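Long-range contacts in CrmK (Actinoalloteichus sp. WH1-2216-6, PDB 5I1V), which is a flavin-dependent oxidase carrying covalently bound FAD, involved in recycling shunt products during caerulomycin biosynthesis: residues A[79-84]-A[194-199]; A[177-182]-A[482-487]; A[145-150]-A[392-397]. All blocks are in the same frame, centred on the assembly; numbering follows the deposited sequence.

Three contacts tie sequence-distant parts of CrmK together. Contact 1 touches the FAD, whereas contacts 2 and 3 lie in the second shell or beyond. Their first segments come in the order 79-84, 145-150 and 177-182, their second in the order 194-199, 392-397 and 482-487, so every pair of contacts crosses. The centres of contacts 1 and 2 are about 18 Å apart and the two touch: Phe194 packs against both Leu182 and Lys482. The centre of contact 3 is about 22 Å and 20 Å from those of contacts 1 and 2, with no touch. Contact 1 uses strand 196-202 of the five-stranded antiparallel sheet and contact 3 precedes its strand 152-160. Together they join the FAD-binding part to the eight-stranded sheet and helix 475-485.

Contact 1: residues A[79-84]-A[194-199]; sequences VDLSSM and FGVITR. With FAD (flavin-adenine dinucleotide), chain E.
The N1A/N6A edge of the adenine is bonded by backbone atoms, and the approach to it starts at Gly195, whose O lies 3.3 Å from FAD C2A. Val196 follows with CG1 anti to its backbone N, and this methyl meets Leu81 CD1 at 4.1 Å. Ile197 N donates to FAD N1A over 2.9 Å (angle 161°), while Ile197 O accepts from FAD N6A, also at 2.9 Å and still straighter (168°). The pattern resembles the two hydrogen bonds a Watson-Crick partner would make, and it fixes the rotation of the adenine in its plane. Leu81 CD1 sits 3.4 Å from FAD N6A, and Ile197 CB, CG1 and CD1 pack against the base around FAD N1A. Farther on, Thr198 gives its hydroxyl to a bond with Glu156, and Arg199 passes Met84 at about a right angle. The Met84 chain bends at chi3 (57°), which brings Met84 CE to 3.6 Å from Arg199 NH2; that nitrogen bonds Thr40 OG1, and Glu97, Glu99 and Glu156 hold the rest of the guanidinium. No hydrogen bond joins the two segments directly: the adenine lies against both, as part of the adenine site of the PCMH-type FAD-binding fold. Helix 40-52 packs on Val79 and Val196 alike, spanning strand 77-80 of the mixed sheet and strand 196-202, which runs between strands 95-99 and 152-160.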
# COMPACT_ATOMS: atom_id res chain seq x y z
N VAL A 79 22.59 -4.26 -6.58
CA VAL A 79 21.73 -4.70 -7.67
C VAL A 79 20.28 -4.65 -7.14
O VAL A 79 19.94 -5.42 -6.22
CB VAL A 79 22.08 -6.14 -8.10
CG1 VAL A 79 21.12 -6.61 -9.16
CG2 VAL A 79 23.49 -6.23 -8.63
N ASP A 80 19.45 -3.79 -7.71
CA ASP A 80 18.11 -3.59 -7.20
C ASP A 80 17.19 -4.32 -8.17
O ASP A 80 17.15 -3.99 -9.34
CB ASP A 80 17.77 -2.13 -7.11
CG ASP A 80 16.40 -1.85 -6.55
OD1 ASP A 80 15.41 -2.47 -6.97
OD2 ASP A 80 16.30 -0.95 -5.68
N LEU A 81 16.48 -5.31 -7.66
CA LEU A 81 15.60 -6.19 -8.49
C LEU A 81 14.15 -5.74 -8.60
O LEU A 81 13.31 -6.49 -9.08
CB LEU A 81 15.69 -7.59 -7.92
CG LEU A 81 17.06 -8.26 -8.01
CD1 LEU A 81 16.92 -9.73 -7.64
CD2 LEU A 81 17.70 -8.18 -9.38
N SER A 82 13.83 -4.52 -8.17
CA SER A 82 12.43 -4.06 -8.16
C SER A 82 11.76 -4.01 -9.53
O SER A 82 10.56 -4.11 -9.61
CB SER A 82 12.32 -2.71 -7.43
OG SER A 82 13.17 -1.76 -8.02
N SER A 83 12.53 -3.94 -10.62
CA SER A 83 11.95 -4.01 -11.96
C SER A 83 11.75 -5.45 -12.48
O SER A 83 11.31 -5.61 -13.60
CB SER A 83 12.79 -3.19 -12.95
OG SER A 83 12.91 -1.81 -12.53
N MET A 84 12.08 -6.47 -11.72
CA MET A 84 11.80 -7.86 -12.07
C MET A 84 10.73 -8.36 -11.08
O MET A 84 11.05 -8.94 -10.06
CB MET A 84 13.09 -8.72 -11.96
CG MET A 84 14.16 -8.34 -12.97
SD MET A 84 15.71 -9.25 -12.85
CE MET A 84 15.23 -10.96 -13.02
N PHE A 194 24.06 -17.13 -0.90
CA PHE A 194 24.51 -18.14 -1.87
C PHE A 194 24.67 -17.65 -3.30
O PHE A 194 25.40 -18.26 -4.05
CB PHE A 194 23.57 -19.34 -1.82
CG PHE A 194 23.39 -19.91 -0.41
CD1 PHE A 194 24.34 -20.75 0.13
CD2 PHE A 194 22.28 -19.61 0.32
CE1 PHE A 194 24.21 -21.25 1.40
CE2 PHE A 194 22.13 -20.07 1.63
CZ PHE A 194 23.11 -20.89 2.17
N GLY A 195 24.03 -16.55 -3.63
CA GLY A 195 23.94 -16.05 -4.99
C GLY A 195 22.75 -15.18 -5.13
O GLY A 195 22.02 -14.94 -4.13
N VAL A 196 22.51 -14.68 -6.34
CA VAL A 196 21.38 -13.79 -6.58
C VAL A 196 20.18 -14.61 -7.03
O VAL A 196 20.17 -15.21 -8.12
CB VAL A 196 21.68 -12.77 -7.61
CG1 VAL A 196 20.47 -11.82 -7.82
CG2 VAL A 196 22.88 -11.98 -7.22
N ILE A 197 19.15 -14.61 -6.20
CA ILE A 197 17.93 -15.31 -6.57
C ILE A 197 17.21 -14.46 -7.61
O ILE A 197 16.89 -13.32 -7.32
CB ILE A 197 17.00 -15.50 -5.34
CG1 ILE A 197 17.70 -16.34 -4.29
CG2 ILE A 197 15.67 -16.18 -5.70
CD1 ILE A 197 17.21 -15.99 -2.90
N THR A 198 16.95 -15.00 -8.81
CA THR A 198 16.21 -14.24 -9.79
C THR A 198 14.69 -14.56 -9.78
O THR A 198 13.83 -13.68 -10.08
CB THR A 198 16.83 -14.46 -11.18
OG1 THR A 198 16.96 -15.84 -11.41
CG2 THR A 198 18.21 -13.84 -11.21
N ARG A 199 14.34 -15.80 -9.48
CA ARG A 199 12.92 -16.18 -9.45
C ARG A 199 12.74 -17.46 -8.67
O ARG A 199 13.66 -18.21 -8.50
CB ARG A 199 12.31 -16.33 -10.88
CG ARG A 199 12.96 -17.40 -11.71
CD ARG A 199 12.82 -17.19 -13.23
NE ARG A 199 13.66 -16.10 -13.70
CZ ARG A 199 13.21 -14.99 -14.28
NH1 ARG A 199 11.94 -14.86 -14.58
NH2 ARG A 199 14.06 -14.03 -14.60
PA FAD E . 15.86 -6.73 1.28
O1A FAD E . 16.22 -5.66 2.28
O2A FAD E . 15.84 -6.30 -0.16
O5B FAD E . 16.80 -7.98 1.46
C5B FAD E . 16.86 -8.74 2.66
C4B FAD E . 18.14 -9.58 2.66
O4B FAD E . 17.99 -10.57 1.61
C3B FAD E . 19.44 -8.88 2.32
O3B FAD E . 20.50 -9.62 2.91
C2B FAD E . 19.54 -9.00 0.83
O2B FAD E . 20.80 -8.73 0.22
C1B FAD E . 18.95 -10.40 0.60
N9A FAD E . 18.24 -10.50 -0.70
C8A FAD E . 17.25 -9.71 -1.20
N7A FAD E . 16.95 -10.09 -2.49
C5A FAD E . 17.75 -11.10 -2.75
C6A FAD E . 17.90 -11.94 -3.91
N6A FAD E . 17.10 -11.71 -4.93
N1A FAD E . 18.84 -12.89 -3.86
C2A FAD E . 19.65 -13.06 -2.79
N3A FAD E . 19.53 -12.36 -1.64
C4A FAD E . 18.63 -11.34 -1.65
N1 FAD E . 8.66 -11.86 7.45
C2 FAD E . 7.78 -12.87 7.63
O2 FAD E . 8.16 -14.05 7.56
N3 FAD E . 6.47 -12.67 7.90
C4 FAD E . 5.93 -11.47 8.05
O4 FAD E . 4.70 -11.33 8.27
C4X FAD E . 6.79 -10.31 7.86
N5 FAD E . 6.30 -9.05 7.99
C5X FAD E . 7.10 -8.01 7.71
C6 FAD E . 6.58 -6.72 7.68
C7 FAD E . 7.35 -5.59 7.40
C7M FAD E . 6.70 -4.20 7.38
C8 FAD E . 8.79 -5.82 7.12
C8M FAD E . 9.72 -4.68 6.83
C9 FAD E . 9.34 -7.11 7.15
C9A FAD E . 8.55 -8.22 7.43
N10 FAD E . 9.07 -9.52 7.44
C10 FAD E . 8.21 -10.59 7.61
C1' FAD E . 10.51 -9.77 7.42
C2' FAD E . 10.98 -10.02 6.03
O2' FAD E . 10.68 -11.36 5.69
C3' FAD E . 12.43 -9.73 5.85
O3' FAD E . 12.67 -8.35 6.21
C4' FAD E . 12.90 -10.05 4.42
O4' FAD E . 14.29 -10.38 4.48
C5' FAD E . 12.66 -8.87 3.50
O5' FAD E . 13.03 -9.25 2.18
P FAD E . 13.20 -8.05 1.14
O1P FAD E . 12.03 -7.15 1.19
O2P FAD E . 13.62 -8.60 -0.18
O3P FAD E . 14.45 -7.26 1.80

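Contact 2: residues A[177-182]-A[482-487]; sequences DPNRDL and KSRWDP
A side-on salt bridge and a CH-pi contact join two helix ends here: the first turn of helix 180-185 and the last turn of helix 475-485, which belongs to the berberine-like region. The tight part is Leu182 and Asp181 against Trp485, with the salt bridge closely made beside them. Leu182, with CG anti to its backbone N, lays CD2 over the face of the Trp485 indole, 3.8 Å from the centroid of the six-membered ring and only 7° off its normal. Leu182 CD1 reaches Trp485 CG at 3.9 Å, so the branched end of the leucine spreads across the ring system. Val169 and Ala171 of strand 166-172 pack on Leu182 as well, and Phe194 lies alongside it. Arg484, whose chain bends at chi3, grips Asp181 with two nitrogens. Arg484 NE donates to the syn lone pair of Asp181 OD2 at 2.6 Å, whereas Arg484 NH2 meets Asp181 OD1 from above the carboxylate plane at 3.0 Å. Carboxylate and guanidinium are only 15° from coplanar. Trp485 CZ2 lies over one guanidinium face of its neighbour Arg484, offset toward the rim, while Asn179 stands at the outer edge of the indole, its amide nearly perpendicular to the ring. The loose side faces solvent, where exposed Pro178 and the outward flank of Arg484 touch little. Asp181 OD2 has a second donor: Trp485 NE1, 3.0 Å away, bonds to it from 47° above the carboxylate plane.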
# COMPACT_ATOMS: atom_id res chain seq x y z
N ASP A 177 17.65 -34.37 -7.93
CA ASP A 177 18.25 -33.13 -8.50
C ASP A 177 19.71 -33.04 -8.05
O ASP A 177 19.99 -33.07 -6.85
CB ASP A 177 17.44 -31.89 -8.04
CG ASP A 177 17.85 -30.57 -8.76
OD1 ASP A 177 19.03 -30.23 -8.85
OD2 ASP A 177 16.95 -29.87 -9.25
N PRO A 178 20.65 -32.93 -9.02
CA PRO A 178 22.06 -32.77 -8.61
C PRO A 178 22.32 -31.49 -7.75
O PRO A 178 23.25 -31.47 -6.93
CB PRO A 178 22.82 -32.81 -9.95
CG PRO A 178 21.80 -32.40 -10.99
CD PRO A 178 20.48 -32.88 -10.48
N ASN A 179 21.46 -30.49 -7.87
CA ASN A 179 21.62 -29.25 -7.10
C ASN A 179 20.61 -29.08 -6.00
O ASN A 179 20.27 -27.97 -5.63
CB ASN A 179 21.53 -28.10 -8.09
CG ASN A 179 22.58 -28.23 -9.17
OD1 ASN A 179 23.64 -28.74 -8.90
ND2 ASN A 179 22.28 -27.79 -10.36
N ARG A 180 20.15 -30.20 -5.43
CA ARG A 180 19.15 -30.15 -4.40
C ARG A 180 19.67 -29.48 -3.14
O ARG A 180 18.90 -28.90 -2.39
CB ARG A 180 18.66 -31.56 -4.08
CG ARG A 180 17.33 -31.61 -3.38
CD ARG A 180 16.93 -33.05 -3.10
NE ARG A 180 15.54 -33.03 -2.70
CZ ARG A 180 15.09 -32.71 -1.49
NH1 ARG A 180 15.94 -32.38 -0.53
NH2 ARG A 180 13.78 -32.71 -1.24
N ASP A 181 20.97 -29.56 -2.90
CA ASP A 181 21.56 -28.82 -1.79
C ASP A 181 21.33 -27.31 -1.87
O ASP A 181 21.02 -26.66 -0.88
CB ASP A 181 23.06 -29.15 -1.63
CG ASP A 181 23.90 -28.81 -2.88
OD1 ASP A 181 23.39 -28.87 -4.04
OD2 ASP A 181 25.11 -28.53 -2.70
N LEU A 182 21.53 -26.74 -3.04
CA LEU A 182 21.24 -25.33 -3.28
C LEU A 182 19.77 -24.99 -3.04
O LEU A 182 19.44 -23.95 -2.43
CB LEU A 182 21.64 -24.90 -4.70
CG LEU A 182 21.71 -23.42 -4.99
CD1 LEU A 182 22.59 -22.73 -3.95
CD2 LEU A 182 22.22 -23.19 -6.41
N LYS A 482 27.39 -23.38 1.35
CA LYS A 482 28.01 -22.10 1.08
C LYS A 482 29.36 -22.27 0.42
O LYS A 482 29.69 -21.65 -0.59
CB LYS A 482 28.14 -21.32 2.40
CG LYS A 482 29.06 -20.09 2.35
CD LYS A 482 28.38 -18.93 1.63
CE LYS A 482 29.32 -17.75 1.46
NZ LYS A 482 28.58 -16.58 0.95
N SER A 483 30.13 -23.18 0.98
CA SER A 483 31.46 -23.42 0.53
C SER A 483 31.45 -24.07 -0.86
O SER A 483 32.36 -23.85 -1.65
CB SER A 483 32.20 -24.22 1.59
OG SER A 483 33.26 -24.89 1.01
N ARG A 484 30.42 -24.83 -1.19
CA ARG A 484 30.35 -25.43 -2.50
C ARG A 484 29.90 -24.43 -3.56
O ARG A 484 30.33 -24.47 -4.71
CB ARG A 484 29.37 -26.60 -2.44
CG ARG A 484 28.98 -27.24 -3.75
CD ARG A 484 28.49 -28.69 -3.52
NE ARG A 484 27.20 -29.01 -4.13
CZ ARG A 484 26.98 -29.29 -5.42
NH1 ARG A 484 27.98 -29.27 -6.29
NH2 ARG A 484 25.74 -29.58 -5.84
N TRP A 485 28.97 -23.55 -3.19
CA TRP A 485 28.27 -22.75 -4.22
C TRP A 485 28.73 -21.29 -4.33
O TRP A 485 28.55 -20.66 -5.37
CB TRP A 485 26.77 -22.83 -3.97
CG TRP A 485 26.16 -24.08 -4.46
CD1 TRP A 485 25.72 -25.12 -3.71
CD2 TRP A 485 25.91 -24.43 -5.82
NE1 TRP A 485 25.24 -26.10 -4.51
CE2 TRP A 485 25.30 -25.70 -5.81
CE3 TRP A 485 26.07 -23.78 -7.03
CZ2 TRP A 485 24.91 -26.35 -6.95
CZ3 TRP A 485 25.70 -24.45 -8.19
CH2 TRP A 485 25.11 -25.71 -8.14
N ASP A 486 29.28 -20.75 -3.24
CA ASP A 486 29.94 -19.44 -3.23
C ASP A 486 31.33 -19.57 -2.59
O ASP A 486 31.58 -19.01 -1.51
CB ASP A 486 29.07 -18.39 -2.49
CG ASP A 486 29.66 -16.98 -2.56
OD1 ASP A 486 30.50 -16.71 -3.44
OD2 ASP A 486 29.34 -16.15 -1.67
N PRO A 487 32.23 -20.31 -3.27
CA PRO A 487 33.56 -20.58 -2.71
C PRO A 487 34.39 -19.32 -2.50
O PRO A 487 35.28 -19.35 -1.69
CB PRO A 487 34.24 -21.46 -3.78
CG PRO A 487 33.41 -21.32 -5.00
CD PRO A 487 32.02 -21.07 -4.52

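Contact 3: residues A[145-150]-A[392-397]; sequences LGLTVD and TAVPRG
This is a buried loop-to-loop contact centred on an end-on, two-pronged salt bridge. Residues 145-150 lead from helix 142-145 into strand 152-160 of the five-stranded sheet, and residues 392-397 belong to the connection between strands 374-379 and 400-408 of the eight-stranded sheet. Arg396, extended from CG to NE, meets Asp150 tip to tip. Arg396 NH1 donates to Asp150 OD2 at 3.0 Å along an almost straight line (176°), and Arg396 NH2 to Asp150 OD1 at 2.8 Å, each to a syn lone pair. The second bond is more bent; the same Arg396 NH2 also donates to Thr392 OG1 at 2.8 Å, and NH1 has a further partner in the carbonyl of Val384. Asp150 is also held from its own segment. Asp150 OD2 accepts from Leu147 N at 2.9 Å, arriving from above the carboxylate plane, and the Asp150 backbone N closes the turn on the Leu147 carbonyl. Such a set of donors would probably stabilise the charged form of the carboxylate. Apolar groups flank the guanidinium: Leu147 CD1 lies over one face, 3.7 Å from Arg396 NH1, and Val149 CG2 comes close to NH2. Separately, Val149 CG2 packs on Val394 CG2 at 3.8 Å, Val394 being modelled in two conformers. Leu147 also touches Tyr138, whose carbonyl is hydrogen-bonded to FAD. Joining the two sheets near the cofactor is consistent with the domain interface of berberine-bridge-type flavoenzymes, where the flavin lies between the FAD-binding and substrate domains.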
# COMPACT_ATOMS: atom_id res chain seq x y z
N LEU A 145 -1.54 -23.80 6.69
CA LEU A 145 -0.85 -24.12 5.41
C LEU A 145 0.66 -24.36 5.48
O LEU A 145 1.26 -24.84 4.50
CB LEU A 145 -1.08 -22.98 4.41
CG LEU A 145 -2.54 -22.74 4.02
CD1 LEU A 145 -2.68 -21.63 2.96
CD2 LEU A 145 -3.18 -24.03 3.53
N GLY A 146 1.28 -24.03 6.60
CA GLY A 146 2.70 -24.11 6.74
C GLY A 146 3.46 -22.83 6.40
O GLY A 146 2.93 -21.72 6.50
N LEU A 147 4.71 -23.01 5.97
CA LEU A 147 5.59 -21.91 5.61
C LEU A 147 5.64 -21.75 4.12
O LEU A 147 5.37 -22.70 3.37
CB LEU A 147 6.99 -22.15 6.14
CG LEU A 147 7.05 -22.37 7.63
CD1 LEU A 147 8.47 -22.64 8.07
CD2 LEU A 147 6.52 -21.19 8.41
N THR A 148 6.08 -20.58 3.67
CA THR A 148 6.29 -20.36 2.25
C THR A 148 7.20 -21.43 1.66
O THR A 148 6.97 -21.93 0.57
CB THR A 148 6.92 -19.01 1.97
OG1 THR A 148 8.14 -18.88 2.73
CG2 THR A 148 6.07 -17.92 2.40
N VAL A 149 8.24 -21.78 2.38
CA VAL A 149 9.20 -22.74 1.85
C VAL A 149 8.64 -24.17 1.74
O VAL A 149 9.17 -24.99 0.98
CB VAL A 149 10.52 -22.74 2.62
CG1 VAL A 149 11.17 -21.36 2.56
CG2 VAL A 149 10.35 -23.24 4.05
N ASP A 150 7.51 -24.46 2.37
CA ASP A 150 6.79 -25.71 2.10
C ASP A 150 6.17 -25.84 0.70
O ASP A 150 5.69 -26.90 0.35
CB ASP A 150 5.76 -25.97 3.21
CG ASP A 150 6.42 -26.09 4.59
OD1 ASP A 150 7.53 -26.66 4.60
OD2 ASP A 150 5.89 -25.61 5.66
N THR A 392 13.66 -29.25 5.08
CA THR A 392 13.94 -27.83 4.82
C THR A 392 14.96 -27.27 5.81
O THR A 392 15.26 -27.90 6.82
CB THR A 392 12.63 -26.95 4.82
OG1 THR A 392 11.88 -27.24 5.99
CG2 THR A 392 11.79 -27.30 3.63
N ALA A 393 15.54 -26.11 5.51
CA ALA A 393 16.58 -25.56 6.32
C ALA A 393 16.03 -24.77 7.53
O ALA A 393 16.73 -24.59 8.52
CB ALA A 393 17.47 -24.67 5.47
N VAL A 394 14.78 -24.34 7.47
CA VAL A 394 14.20 -23.53 8.54
C VAL A 394 14.10 -24.29 9.86
O VAL A 394 13.59 -25.43 9.88
CB VAL A 394 12.77 -23.04 8.23
CG1 VAL A 394 12.30 -22.07 9.31
CG2 VAL A 394 12.69 -22.34 6.91
N PRO A 395 14.54 -23.67 10.99
CA PRO A 395 14.25 -24.27 12.29
C PRO A 395 12.76 -24.45 12.49
O PRO A 395 11.96 -23.63 12.06
CB PRO A 395 14.75 -23.21 13.28
CG PRO A 395 15.88 -22.58 12.58
CD PRO A 395 15.38 -22.46 11.17
N ARG A 396 12.38 -25.55 13.08
CA ARG A 396 10.99 -25.72 13.41
C ARG A 396 10.88 -26.11 14.88
O ARG A 396 11.86 -26.48 15.48
CB ARG A 396 10.37 -26.72 12.46
CG ARG A 396 10.08 -26.03 11.11
CD ARG A 396 9.52 -26.97 10.12
NE ARG A 396 9.85 -26.64 8.75
CZ ARG A 396 8.98 -26.34 7.79
NH1 ARG A 396 7.68 -26.29 8.01
NH2 ARG A 396 9.42 -26.12 6.57
N GLY A 397 9.70 -26.04 15.44
CA GLY A 397 9.54 -26.43 16.84
C GLY A 397 8.89 -25.35 17.67
O GLY A 397 8.30 -25.65 18.70